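Local coordinates for GH3 beta-N-acetylglucosaminidase (Paenibacillaceae, PDB 6K5J), which hydrolyses terminal beta-linked N-acetylglucosamine residues, as a glycoside hydrolase family 3 beta-N-acetylglucosaminidase, at residues 323-326 with 327-330; 509-512 with 513-517; 167-170 with 171-175; 60-63 with 64-67. One frame throughout, in Å; residues are numbered along the deposited sequence.

Interaction 1: residues 323-326 with 327-330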
loop_
_atom_site.group_PDB
_atom_site.type_symbol
_atom_site.label_atom_id
_atom_site.label_comp_id
_atom_site.label_asym_id
_atom_site.label_seq_id
_atom_site.Cartn_x
_atom_site.Cartn_y
_atom_site.Cartn_z
ATOM N N GLU A 323 12.467 32.704 -4.039
ATOM C CA GLU A 323 11.109 32.979 -4.487
ATOM C C GLU A 323 10.738 32.124 -5.690
ATOM O O GLU A 323 9.638 31.564 -5.745
ATOM C CB GLU A 323 10.967 34.464 -4.823
ATOM C CG GLU A 323 9.632 34.817 -5.476
ATOM C CD GLU A 323 9.435 36.317 -5.626
ATOM O OE1 GLU A 323 10.410 37.069 -5.406
ATOM O OE2 GLU A 323 8.304 36.740 -5.953
ATOM N N GLU A 324 11.639 32.030 -6.678
ATOM C CA GLU A 324 11.375 31.176 -7.833
ATOM C C GLU A 324 11.163 29.726 -7.407
ATOM O O GLU A 324 10.268 29.045 -7.919
ATOM C CB GLU A 324 12.525 31.280 -8.843
ATOM C CG GLU A 324 12.354 30.430 -10.115
ATOM C CD GLU A 324 12.764 28.963 -9.949
ATOM O OE1 GLU A 324 13.678 28.655 -9.142
ATOM O OE2 GLU A 324 12.163 28.110 -10.632
ATOM N N ARG A 325 11.984 29.238 -6.477
ATOM C CA ARG A 325 11.884 27.845 -6.055
ATOM C C ARG A 325 10.497 27.532 -5.510
ATOM O O ARG A 325 9.878 26.535 -5.900
ATOM C CB ARG A 325 12.961 27.531 -5.018
ATOM C CG ARG A 325 12.924 26.100 -4.510
ATOM C CD ARG A 325 13.203 25.071 -5.614
ATOM N NE ARG A 325 12.895 23.726 -5.128
ATOM C CZ ARG A 325 11.670 23.210 -5.113
ATOM N NH1 ARG A 325 10.652 23.912 -5.586
ATOM N NH2 ARG A 325 11.462 21.986 -4.634
ATOM N N ILE A 326 9.979 28.396 -4.632
ATOM C CA ILE A 326 8.641 28.199 -4.076
ATOM C C ILE A 326 7.588 28.227 -5.173
ATOM O O ILE A 326 6.689 27.374 -5.214
ATOM C CB ILE A 326 8.340 29.264 -3.007
ATOM C CG1 ILE A 326 9.252 29.074 -1.798
ATOM C CG2 ILE A 326 6.892 29.159 -2.588
ATOM C CD1 ILE A 326 8.783 27.975 -0.848
ATOM N N ASP A 327 7.659 29.233 -6.058
ATOM C CA ASP A 327 6.709 29.324 -7.168
ATOM C C ASP A 327 6.780 28.098 -8.070
ATOM O O ASP A 327 5.768 27.708 -8.655
ATOM C CB ASP A 327 6.967 30.576 -8.016
ATOM C CG ASP A 327 6.625 31.871 -7.298
ATOM O OD1 ASP A 327 5.786 31.860 -6.375
ATOM O OD2 ASP A 327 7.192 32.917 -7.687
ATOM N N ARG A 328 7.973 27.522 -8.240
ATOM C CA ARG A 328 8.118 26.324 -9.062
ATOM C C ARG A 328 7.229 25.195 -8.545
ATOM O O ARG A 328 6.468 24.595 -9.312
ATOM C CB ARG A 328 9.587 25.896 -9.100
ATOM C CG ARG A 328 9.965 24.972 -10.246
ATOM C CD ARG A 328 11.334 24.323 -9.998
ATOM N NE ARG A 328 12.354 25.334 -9.728
ATOM C CZ ARG A 328 13.521 25.084 -9.141
ATOM N NH1 ARG A 328 13.826 23.850 -8.773
ATOM N NH2 ARG A 328 14.382 26.072 -8.916
ATOM N N SER A 329 7.304 24.901 -7.239
ATOM C CA SER A 329 6.460 23.846 -6.668
ATOM C C SER A 329 4.992 24.230 -6.681
ATOM O O SER A 329 4.131 23.396 -6.981
ATOM C CB SER A 329 6.890 23.510 -5.237
ATOM O OG SER A 329 8.159 22.886 -5.215
ATOM N N VAL A 330 4.675 25.472 -6.317
ATOM C CA VAL A 330 3.279 25.909 -6.346
ATOM C C VAL A 330 2.694 25.720 -7.738
ATOM O O VAL A 330 1.551 25.274 -7.893
ATOM C CB VAL A 330 3.166 27.374 -5.878
ATOM C CG1 VAL A 330 1.780 27.938 -6.197
ATOM C CG2 VAL A 330 3.456 27.475 -4.380
#

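Interaction 2: residues 509-512 with 513-517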
loop_
_atom_site.group_PDB
_atom_site.type_symbol
_atom_site.label_atom_id
_atom_site.label_comp_id
_atom_site.label_asym_id
_atom_site.label_seq_id
_atom_site.Cartn_x
_atom_site.Cartn_y
_atom_site.Cartn_z
ATOM N N ALA A 509 -9.487 -13.458 -2.617
ATOM C CA ALA A 509 -8.357 -14.384 -2.594
ATOM C C ALA A 509 -8.713 -15.648 -1.826
ATOM O O ALA A 509 -8.315 -16.750 -2.211
ATOM C CB ALA A 509 -7.123 -13.717 -1.973
ATOM N N MET A 510 -9.485 -15.512 -0.750
ATOM C CA MET A 510 -9.863 -16.693 0.011
ATOM C C MET A 510 -10.923 -17.507 -0.718
ATOM O O MET A 510 -10.935 -18.742 -0.610
ATOM C CB MET A 510 -10.326 -16.279 1.409
ATOM C CG MET A 510 -9.199 -15.649 2.265
ATOM S SD MET A 510 -7.755 -16.732 2.508
ATOM C CE MET A 510 -6.615 -16.210 1.199
ATOM N N ARG A 511 -11.801 -16.846 -1.475
ATOM C CA ARG A 511 -12.746 -17.574 -2.320
ATOM C C ARG A 511 -12.006 -18.401 -3.358
ATOM O O ARG A 511 -12.279 -19.593 -3.523
ATOM C CB ARG A 511 -13.718 -16.608 -2.998
ATOM C CG ARG A 511 -14.660 -17.277 -4.029
ATOM C CD ARG A 511 -15.499 -16.230 -4.793
ATOM N NE ARG A 511 -16.292 -16.852 -5.857
ATOM C CZ ARG A 511 -15.845 -17.115 -7.080
ATOM N NH1 ARG A 511 -14.597 -16.806 -7.421
ATOM N NH2 ARG A 511 -16.654 -17.692 -7.972
ATOM N N ALA A 512 -11.046 -17.780 -4.053
ATOM C CA ALA A 512 -10.279 -18.484 -5.074
ATOM C C ALA A 512 -9.468 -19.615 -4.461
ATOM O O ALA A 512 -9.376 -20.708 -5.031
ATOM C CB ALA A 512 -9.362 -17.500 -5.804
ATOM N N LEU A 513 -8.870 -19.367 -3.295
ATOM C CA LEU A 513 -8.116 -20.417 -2.626
ATOM C C LEU A 513 -9.009 -21.607 -2.298
ATOM O O LEU A 513 -8.608 -22.760 -2.484
ATOM C CB LEU A 513 -7.473 -19.862 -1.359
ATOM C CG LEU A 513 -6.751 -20.866 -0.474
ATOM C CD1 LEU A 513 -5.582 -21.507 -1.243
ATOM C CD2 LEU A 513 -6.261 -20.145 0.767
ATOM N N ALA A 514 -10.221 -21.346 -1.797
ATOM C CA ALA A 514 -11.153 -22.434 -1.516
ATOM C C ALA A 514 -11.481 -23.211 -2.783
ATOM O O ALA A 514 -11.534 -24.447 -2.766
ATOM C CB ALA A 514 -12.435 -21.885 -0.881
ATOM N N LEU A 515 -11.702 -22.504 -3.895
ATOM C CA LEU A 515 -12.019 -23.189 -5.147
ATOM C C LEU A 515 -10.859 -24.068 -5.611
ATOM O O LEU A 515 -11.075 -25.135 -6.190
ATOM C CB LEU A 515 -12.384 -22.176 -6.231
ATOM C CG LEU A 515 -13.661 -21.355 -5.985
ATOM C CD1 LEU A 515 -13.737 -20.191 -6.951
ATOM C CD2 LEU A 515 -14.914 -22.214 -6.104
ATOM N N VAL A 516 -9.621 -23.625 -5.390
ATOM C CA VAL A 516 -8.468 -24.451 -5.747
ATOM C C VAL A 516 -8.418 -25.701 -4.874
ATOM O O VAL A 516 -8.284 -26.828 -5.374
ATOM C CB VAL A 516 -7.167 -23.637 -5.630
ATOM C CG1 VAL A 516 -5.943 -24.575 -5.627
ATOM C CG2 VAL A 516 -7.068 -22.624 -6.753
ATOM N N LEU A 517 -8.510 -25.515 -3.552
ATOM C CA LEU A 517 -8.369 -26.613 -2.601
ATOM C C LEU A 517 -9.472 -27.652 -2.741
ATOM O O LEU A 517 -9.261 -28.812 -2.375
ATOM C CB LEU A 517 -8.367 -26.064 -1.169
ATOM C CG LEU A 517 -7.224 -25.127 -0.799
ATOM C CD1 LEU A 517 -7.352 -24.639 0.648
ATOM C CD2 LEU A 517 -5.893 -25.827 -1.031
#

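Interaction 3: residues 167-170 with 171-175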
loop_
_atom_site.group_PDB
_atom_site.type_symbol
_atom_site.label_atom_id
_atom_site.label_comp_id
_atom_site.label_asym_id
_atom_site.label_seq_id
_atom_site.Cartn_x
_atom_site.Cartn_y
_atom_site.Cartn_z
ATOM N N GLU A 167 -0.241 0.473 -16.028
ATOM C CA GLU A 167 -1.677 0.304 -16.211
ATOM C C GLU A 167 -2.450 0.683 -14.954
ATOM O O GLU A 167 -3.571 1.196 -15.053
ATOM C CB GLU A 167 -1.983 -1.133 -16.630
ATOM C CG GLU A 167 -1.749 -1.357 -18.141
ATOM C CD GLU A 167 -2.617 -0.425 -18.979
ATOM O OE1 GLU A 167 -3.814 -0.731 -19.138
ATOM O OE2 GLU A 167 -2.120 0.616 -19.464
ATOM N N ALA A 168 -1.883 0.433 -13.769
ATOM C CA ALA A 168 -2.535 0.896 -12.545
ATOM C C ALA A 168 -2.606 2.415 -12.508
ATOM O O ALA A 168 -3.641 2.987 -12.138
ATOM C CB ALA A 168 -1.806 0.356 -11.309
ATOM N N VAL A 169 -1.508 3.085 -12.869
ATOM C CA VAL A 169 -1.512 4.548 -12.980
ATOM C C VAL A 169 -2.645 5.009 -13.886
ATOM O O VAL A 169 -3.402 5.930 -13.548
ATOM C CB VAL A 169 -0.156 5.056 -13.501
ATOM C CG1 VAL A 169 -0.264 6.544 -13.867
ATOM C CG2 VAL A 169 0.925 4.848 -12.445
ATOM N N ARG A 170 -2.765 4.384 -15.061
ATOM C CA ARG A 170 -3.806 4.785 -16.008
ATOM C C ARG A 170 -5.208 4.542 -15.446
ATOM O O ARG A 170 -6.110 5.365 -15.638
ATOM C CB ARG A 170 -3.623 4.042 -17.331
ATOM C CG ARG A 170 -4.483 4.582 -18.474
ATOM C CD ARG A 170 -4.041 4.001 -19.821
ATOM N NE ARG A 170 -4.358 2.581 -19.926
ATOM C CZ ARG A 170 -5.533 2.108 -20.327
ATOM N NH1 ARG A 170 -6.509 2.948 -20.658
ATOM N NH2 ARG A 170 -5.733 0.799 -20.393
ATOM N N GLY A 171 -5.417 3.413 -14.766
ATOM C CA GLY A 171 -6.725 3.158 -14.171
ATOM C C GLY A 171 -7.102 4.175 -13.106
ATOM O O GLY A 171 -8.251 4.622 -13.040
ATOM N N PHE A 172 -6.142 4.548 -12.248
ATOM C CA PHE A 172 -6.403 5.598 -11.263
ATOM C C PHE A 172 -6.724 6.920 -11.958
ATOM O O PHE A 172 -7.724 7.575 -11.642
ATOM C CB PHE A 172 -5.197 5.796 -10.333
ATOM C CG PHE A 172 -4.965 4.670 -9.351
ATOM C CD1 PHE A 172 -6.013 4.118 -8.624
ATOM C CD2 PHE A 172 -3.680 4.186 -9.140
ATOM C CE1 PHE A 172 -5.784 3.099 -7.722
ATOM C CE2 PHE A 172 -3.435 3.143 -8.245
ATOM C CZ PHE A 172 -4.491 2.599 -7.542
ATOM N N GLN A 173 -5.876 7.334 -12.902
ATOM C CA GLN A 173 -6.034 8.674 -13.468
ATOM C C GLN A 173 -7.220 8.756 -14.426
ATOM O O GLN A 173 -7.863 9.806 -14.510
ATOM C CB GLN A 173 -4.720 9.117 -14.121
ATOM C CG GLN A 173 -3.677 9.403 -13.027
ATOM C CD GLN A 173 -2.279 9.737 -13.506
ATOM O OE1 GLN A 173 -1.404 10.012 -12.684
ATOM N NE2 GLN A 173 -2.057 9.721 -14.813
ATOM N N ASP A 174 -7.555 7.655 -15.113
ATOM C CA ASP A 174 -8.777 7.612 -15.917
ATOM C C ASP A 174 -10.011 7.857 -15.063
ATOM O O ASP A 174 -10.996 8.431 -15.541
ATOM C CB ASP A 174 -8.910 6.259 -16.631
ATOM C CG ASP A 174 -8.099 6.185 -17.910
ATOM O OD1 ASP A 174 -7.493 7.202 -18.295
ATOM O OD2 ASP A 174 -8.059 5.099 -18.530
ATOM N N ALA A 175 -9.976 7.444 -13.798
ATOM C CA ALA A 175 -11.093 7.635 -12.883
ATOM C C ALA A 175 -11.062 8.990 -12.187
ATOM O O ALA A 175 -11.916 9.251 -11.334
ATOM C CB ALA A 175 -11.115 6.520 -11.833
HETATM O O HOH W 1 -6.630 5.898 -20.794
#

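Interaction 4: residues 60-63 with 64-67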
loop_
_atom_site.group_PDB
_atom_site.type_symbol
_atom_site.label_atom_id
_atom_site.label_comp_id
_atom_site.label_asym_id
_atom_site.label_seq_id
_atom_site.Cartn_x
_atom_site.Cartn_y
_atom_site.Cartn_z
ATOM N N ALA A 60 -17.698 10.883 1.806
ATOM C CA ALA A 60 -18.098 11.868 0.806
ATOM C C ALA A 60 -18.507 13.182 1.462
ATOM O O ALA A 60 -18.135 14.267 0.992
ATOM C CB ALA A 60 -19.240 11.307 -0.048
ATOM N N LYS A 61 -19.270 13.107 2.556
ATOM C CA LYS A 61 -19.631 14.320 3.286
ATOM C C LYS A 61 -18.397 15.037 3.812
ATOM O O LYS A 61 -18.314 16.272 3.764
ATOM C CB LYS A 61 -20.549 13.982 4.458
ATOM C CG LYS A 61 -22.023 13.962 4.152
ATOM C CD LYS A 61 -22.796 13.966 5.472
ATOM C CE LYS A 61 -22.039 14.786 6.519
ATOM N NZ LYS A 61 -22.917 15.358 7.591
ATOM N N LEU A 62 -17.439 14.274 4.342
ATOM C CA LEU A 62 -16.237 14.866 4.920
ATOM C C LEU A 62 -15.391 15.559 3.856
ATOM O O LEU A 62 -14.908 16.679 4.063
ATOM C CB LEU A 62 -15.430 13.782 5.644
ATOM C CG LEU A 62 -14.034 14.185 6.121
ATOM C CD1 LEU A 62 -14.124 15.296 7.157
ATOM C CD2 LEU A 62 -13.310 12.958 6.686
ATOM N N SER A 63 -15.193 14.907 2.706
ATOM C CA SER A 63 -14.439 15.547 1.633
ATOM C C SER A 63 -15.115 16.828 1.173
ATOM O O SER A 63 -14.450 17.846 0.956
ATOM C CB SER A 63 -14.259 14.592 0.451
ATOM O OG SER A 63 -13.525 13.433 0.822
ATOM N N ALA A 64 -16.438 16.802 1.018
ATOM C CA ALA A 64 -17.140 18.005 0.581
ATOM C C ALA A 64 -17.044 19.107 1.630
ATOM O O ALA A 64 -16.941 20.293 1.287
ATOM C CB ALA A 64 -18.601 17.673 0.273
ATOM N N GLU A 65 -17.080 18.729 2.915
ATOM C CA GLU A 65 -16.936 19.701 3.995
ATOM C C GLU A 65 -15.566 20.357 3.961
ATOM O O GLU A 65 -15.451 21.582 4.074
ATOM C CB GLU A 65 -17.169 19.035 5.359
ATOM C CG GLU A 65 -17.078 20.028 6.537
ATOM C CD GLU A 65 -17.169 19.372 7.912
ATOM O OE1 GLU A 65 -16.907 18.155 8.024
ATOM O OE2 GLU A 65 -17.497 20.084 8.892
ATOM N N LEU A 66 -14.505 19.553 3.819
ATOM C CA LEU A 66 -13.164 20.124 3.754
ATOM C C LEU A 66 -13.032 21.088 2.579
ATOM O O LEU A 66 -12.429 22.159 2.711
ATOM C CB LEU A 66 -12.115 19.008 3.657
ATOM C CG LEU A 66 -11.980 18.123 4.906
ATOM C CD1 LEU A 66 -11.144 16.864 4.617
ATOM C CD2 LEU A 66 -11.386 18.905 6.098
ATOM N N GLN A 67 -13.575 20.718 1.420
ATOM C CA GLN A 67 -13.511 21.605 0.264
ATOM C C GLN A 67 -14.326 22.872 0.493
ATOM O O GLN A 67 -13.935 23.960 0.051
ATOM C CB GLN A 67 -13.992 20.864 -0.982
ATOM C CG GLN A 67 -13.126 19.655 -1.334
ATOM C CD GLN A 67 -11.804 20.023 -1.954
ATOM O OE1 GLN A 67 -11.385 21.195 -1.947
ATOM N NE2 GLN A 67 -11.115 19.016 -2.486
#

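Interaction 1: residues 323-326 with 327-330
Within the first two turns of helix 323-339, Glu-324 and Arg-328 form an i to i+4 salt bridge, and Arg-325 reaches Ser-329 in a second i to i+4 contact, shifted by one residue. Arg-328 takes hold of the carboxylate side-on. Arg-328 NH2 donates to Glu-324 OE1 at 2.7 Å, and Arg-328 NE donates to Glu-324 OE2 at 2.9 Å. Both bonds arrive on the syn side of the carboxylate. The two flat groups are nearly coplanar, 24° apart, and this bidentate grip fixes the rotation of both. The chain of Glu-324 bends at chi2 (-82°), which swings its carboxylate back towards the second turn. The helix belongs to the glycoside hydrolase family 3 N-terminal domain, of the TIM-barrel clan, and packs near helix 13-19. Arg-325 crosses Arg-328 at about a right angle. Arg-325 CD lies over one face of the Arg-328 guanidinium, 3.4 Å from Arg-328 NH1. Glu-252 forms a salt bridge with the same NH1, which probably eases the closeness of the two positive groups. Arg-325 NH1 donates to Ser-329 OG at 2.7 Å, nearly straight at 169° and close to the guanidinium plane. On another side, Ile-326 CG2 meets Val-330 CG2 at 4.2 Å. Ser-329 OG also bonds to Asp-294, and Asp-327, which lies beside Glu-323, forms a salt bridge with Lys-16.

Interaction 2: residues 509-512 with 513-517
Arg-511 and Leu-515 meet one turn apart, with a leucine methyl against one face of the guanidinium. The arginine chain leaves CB with CG anti to the backbone N (chi1 174°). CG and CD continue extended as far as NE, carrying the charged group out from the helix. At Arg-511 CZ the first close partner from 513-517 appears: Leu-515 CD1, 3.7 Å away. Arg-511 NH1 lies nearer, 3.5 Å from Leu-515 CD1, and Arg-511 NH2 is 4.0 Å from Leu-515 CD1. Leu-515 CD1 stands 3.5 Å above the plane of the Arg-511 guanidinium, against one face and offset towards the rim. NH1 also forms a salt bridge with Glu-370 of helix 359-372. This helix, 507-517, flanks the six-stranded mixed sheet that includes strands 478-483 and 499-501. An alpha/beta sandwich domain after the barrel is common in family 3 enzymes. Elsewhere the contact is apolar. Met-510 bends at chi2 and chi3 and lies alongside Leu-513, with Met-510 CE 4.0 Å from Leu-513 CD2. Leu-513 also touches Ala-482 of strand 478-483, while Met-510 packs on Trp-416 of helix 413-419. Helical backbone bonds tie these turns together: Leu-515 N donates to Arg-511 O at 3.0 Å, and Ala-514 N to Met-510 O at 2.9 Å.

Interaction 3: residues 167-170 with 171-175
A salt-bridge network runs along the last turns of helix 158-174, where Arg-170 links Asp-174, one turn on, to Glu-167, three residues back. The link to Asp-174 is the looser one. Arg-170 NH1 lies 3.4 Å from Asp-174 OD2, and the guanidinium and carboxylate planes stand 76° apart. A water fills in this bridge: it accepts from Arg-170 NH1 at 3.0 Å and donates to Asp-174 OD2 at 2.8 Å. Tyr-115 OH of helix 111-127 is a further partner of that oxygen. The grip on Glu-167 is tighter and side-on, through two nitrogens, with both oxygens near the guanidinium plane. Arg-170 NH2 donates to Glu-167 OE1 at 2.8 Å, and Arg-170 NE donates to Glu-167 OE2 at 3.0 Å and 172°. Both arrive on the syn side of the carboxylate. The arginine chain starts extended and bends at chi3 (70°), which turns the guanidinium back towards Glu-167. Away from the charges, Val-169 CG1 rests 3.8 Å from Gln-173 NE2, the two side chains side by side. The amide of Gln-173 is held at both ends, by the N of Asp-225 and the carbonyl of Gly-223. Phe-172 CD2 lies 3.2 Å from Ala-168 O, its ring oblique to that carbonyl. Val-169 touches strand 178-184, which follows this helix. Such a helix, charged outside and apolar towards the strands, is typical of a beta-alpha barrel, here the TIM-barrel-type domain of family 3.

Interaction 4: residues 60-63 with 64-67
Leu-62 meets Glu-65 and Leu-66 along helix 56-72, the helix of a beta-alpha-beta unit between strands 45-47 and 79-81 of the TIM-barrel-type domain. One side-chain contact is apolar, the other puts a methyl beside a carboxylate. Leu-62 CD1 approaches Leu-66 CG at 4.2 Å. The same methyl, Leu-62 CD1, lies 4.1 Å from Glu-65 OE1, in a direction roughly at right angles to Leu-66. Leu-62 has CG anti to its N (chi1 171°), which sends its branches along the helix towards the next turn. Tyr-48 touches both leucines, and Phe-25 adds to the packing on Leu-62.

The backbone supplies the hydrogen bonds between the two turns. Ala-64 N donates to Ala-60 O at 3.1 Å, Glu-65 N to Lys-61 O at 2.9 Å, and Leu-66 N to Leu-62 O at 2.9 Å. These are regular i to i+4 bonds of an alpha-helix.

The polar side chains find their partners outside the two segments. Ser-63 OG is buried and bonds to Tyr-48 OH and to the carbonyl of Leu-128. Glu-65 extends beyond CG, and its OE1 bonds to the backbone N of Ala-30, while Gln-67 NE2 bonds to the carbonyl of Leu-78, just ahead of strand 79-81.

Close carbon-to-carbonyl contacts complete the turn. Leu-66 CG lies 3.4 Å from Leu-62 O, and Gln-67 CG comes within 3.2 Å of Ser-63 O.

All four are local contacts along single helices, and none touches another. Interactions 1, 3 and 4 share the family 3 N-terminal domain. Interactions 3 and 4 are the closest pair, with centres about 23 Å apart and nearest atoms about 13 Å apart. Interaction 1 lies about 28 Å, centre to centre, from each of them. Interaction 2 belongs to the later alpha/beta part, about 52 Å between centres from interaction 1 and on the opposite side of the chain's centre. Salt bridges mark interactions 1 and 3, whereas 4 pairs leucine packing with polar side chains bonded elsewhere in the fold. In interaction 3, the side chain of Phe-172 is about 12 Å from a bound NAG (2-acetamido-2-deoxy-beta-D-glucopyranose).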